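Local coordinates for ABC transporter, substrate binding protein (Aeropyrum pernix, PDB 3EAF), which probably captures a small solute outside the cell as the binding component of an ABC transporter and also binds magnesium, at residues A[32-37]-A[269-274]. Numbering follows the deposited sequence.
Sequences FKYFNE and IQTIFE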
# COMPACT_ATOMS: atom_id res chain seq x y z
N PHE A 32 -16.18 -0.36 -7.09
CA PHE A 32 -17.50 0.14 -6.70
C PHE A 32 -18.54 -0.15 -7.79
O PHE A 32 -19.62 -0.70 -7.51
CB PHE A 32 -17.46 1.63 -6.40
CG PHE A 32 -16.92 1.98 -5.03
CD1 PHE A 32 -17.47 1.41 -3.88
CD2 PHE A 32 -15.90 2.92 -4.90
CE1 PHE A 32 -16.98 1.75 -2.61
CE2 PHE A 32 -15.40 3.27 -3.63
CZ PHE A 32 -15.94 2.69 -2.49
N LYS A 33 -18.21 0.20 -9.03
CA LYS A 33 -19.14 0.01 -10.14
C LYS A 33 -19.38 -1.48 -10.39
O LYS A 33 -20.52 -1.89 -10.64
CB LYS A 33 -18.63 0.69 -11.41
CG LYS A 33 -18.57 2.22 -11.32
CD LYS A 33 -17.91 2.79 -12.56
CE LYS A 33 -18.00 4.31 -12.62
NZ LYS A 33 -17.50 4.79 -13.94
N TYR A 34 -18.31 -2.28 -10.32
CA TYR A 34 -18.38 -3.72 -10.55
C TYR A 34 -19.31 -4.42 -9.58
O TYR A 34 -20.28 -5.06 -10.00
CB TYR A 34 -17.00 -4.37 -10.49
CG TYR A 34 -16.97 -5.86 -10.77
CD1 TYR A 34 -17.12 -6.35 -12.07
CD2 TYR A 34 -16.79 -6.77 -9.74
CE1 TYR A 34 -17.09 -7.72 -12.33
CE2 TYR A 34 -16.76 -8.15 -9.98
CZ TYR A 34 -16.90 -8.62 -11.27
OH TYR A 34 -16.87 -9.97 -11.51
N PHE A 35 -19.02 -4.30 -8.28
CA PHE A 35 -19.79 -5.01 -7.27
C PHE A 35 -21.22 -4.49 -7.14
O PHE A 35 -22.15 -5.28 -6.91
CB PHE A 35 -19.05 -5.05 -5.93
CG PHE A 35 -17.77 -5.85 -5.97
CD1 PHE A 35 -17.80 -7.24 -6.16
CD2 PHE A 35 -16.53 -5.23 -5.82
CE1 PHE A 35 -16.63 -7.98 -6.20
CE2 PHE A 35 -15.34 -5.97 -5.86
CZ PHE A 35 -15.39 -7.34 -6.05
N ASN A 36 -21.41 -3.18 -7.30
CA ASN A 36 -22.77 -2.62 -7.35
C ASN A 36 -23.63 -3.34 -8.40
O ASN A 36 -24.72 -3.84 -8.09
CB ASN A 36 -22.74 -1.11 -7.63
CG ASN A 36 -22.57 -0.27 -6.36
OD1 ASN A 36 -22.92 -0.71 -5.26
ND2 ASN A 36 -22.06 0.95 -6.51
N GLU A 37 -23.10 -3.42 -9.62
CA GLU A 37 -23.78 -4.02 -10.77
C GLU A 37 -23.97 -5.54 -10.63
O GLU A 37 -25.03 -6.07 -10.97
CB GLU A 37 -23.01 -3.66 -12.06
CG GLU A 37 -23.54 -4.29 -13.36
CD GLU A 37 -24.87 -3.71 -13.83
OE1 GLU A 37 -25.17 -2.53 -13.53
OE2 GLU A 37 -25.62 -4.44 -14.51
N ILE A 269 -7.52 -11.17 -10.13
CA ILE A 269 -7.02 -10.47 -11.32
C ILE A 269 -8.02 -10.57 -12.48
O ILE A 269 -8.27 -9.59 -13.19
CB ILE A 269 -5.61 -10.99 -11.75
CG1 ILE A 269 -4.55 -10.69 -10.67
CG2 ILE A 269 -5.18 -10.39 -13.08
CD1 ILE A 269 -4.39 -9.21 -10.32
N GLN A 270 -8.60 -11.76 -12.68
CA GLN A 270 -9.63 -11.94 -13.71
C GLN A 270 -10.93 -11.19 -13.38
O GLN A 270 -11.65 -10.76 -14.29
CB GLN A 270 -9.90 -13.43 -13.98
CG GLN A 270 -8.76 -14.13 -14.72
CD GLN A 270 -8.33 -13.40 -16.00
OE1 GLN A 270 -9.17 -12.95 -16.77
NE2 GLN A 270 -7.04 -13.30 -16.21
N THR A 271 -11.21 -11.04 -12.09
CA THR A 271 -12.34 -10.24 -11.61
C THR A 271 -12.16 -8.76 -12.00
O THR A 271 -13.10 -8.11 -12.47
CB THR A 271 -12.52 -10.40 -10.08
OG1 THR A 271 -12.90 -11.75 -9.78
CG2 THR A 271 -13.57 -9.45 -9.53
N ILE A 272 -10.95 -8.24 -11.82
CA ILE A 272 -10.61 -6.87 -12.22
C ILE A 272 -10.72 -6.69 -13.74
O ILE A 272 -11.28 -5.70 -14.21
CB ILE A 272 -9.22 -6.42 -11.67
CG1 ILE A 272 -9.22 -6.49 -10.14
CG2 ILE A 272 -8.88 -5.00 -12.16
CD1 ILE A 272 -7.86 -6.24 -9.45
N PHE A 273 -10.19 -7.65 -14.50
CA PHE A 273 -10.29 -7.61 -15.96
C PHE A 273 -11.74 -7.60 -16.47
O PHE A 273 -12.04 -6.93 -17.46
CB PHE A 273 -9.52 -8.78 -16.60
CG PHE A 273 -8.04 -8.53 -16.67
CD1 PHE A 273 -7.54 -7.35 -17.22
CD2 PHE A 273 -7.14 -9.48 -16.20
CE1 PHE A 273 -6.17 -7.12 -17.29
CE2 PHE A 273 -5.76 -9.25 -16.26
CZ PHE A 273 -5.28 -8.07 -16.81
N GLU A 274 -12.63 -8.31 -15.78
CA GLU A 274 -14.05 -8.28 -16.13
C GLU A 274 -14.65 -6.91 -15.81
O GLU A 274 -15.41 -6.36 -16.61
CB GLU A 274 -14.84 -9.40 -15.43
CG GLU A 274 -16.23 -9.62 -16.06
CD GLU A 274 -17.20 -10.42 -15.20
OE1 GLU A 274 -16.83 -10.82 -14.07
OE2 GLU A 274 -18.34 -10.63 -15.65
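Tyr34 meets Thr271 with the CE2/CZ side of its ring: the methyl CG2 comes in obliquely from beyond the rim, 3.5 Å from Tyr34 CE2 and 3.8 Å from Tyr34 CZ. The ring face on that side is covered by the backbone oxygen of Thr271, 3.9 Å above the plane and displaced toward the CE1-CZ bond. The ring can reach this far because Tyr34 CG stands anti to the backbone N (chi1 -178°), which carries the side chain straight out from helix 18-38. At its end, Tyr34 OH donates a hydrogen bond to Glu274 OE1 over 2.7 Å. The donor approaches 41° out of the carboxylate plane, and the acceptor in turn lies near the plane of the ring, at its edge. The other oxygen, Glu274 OE2, forms a salt bridge with Lys38, one turn further on at the C-terminal end of the tyrosine's own helix. Replacing Tyr34 by an alanine would probably leave Glu274 OE1 without its phenol partner and Thr271 CG2 without the ring beside it. Phe35 adds a more distant contact: Phe35 CZ is 4.5 Å from Thr271 CG2, so the methyl lies near both aromatics. The hydroxyl of Thr271 bonds instead to the carbonyl of Glu267, one turn back. Ala275 and Met278 extend the surface that meets Tyr34. The segment axes run almost perpendicular, at 89°, and approach no closer than 10.6 Å; the gap is spanned mainly by the Tyr34 ring and the Glu274 side chain. After strand 251-255 of the second sheet the chain returns to the N-terminal lobe, where helix 267-278 packs across helix 18-38, consistent with the crossing-back between lobes in periplasmic binding proteins.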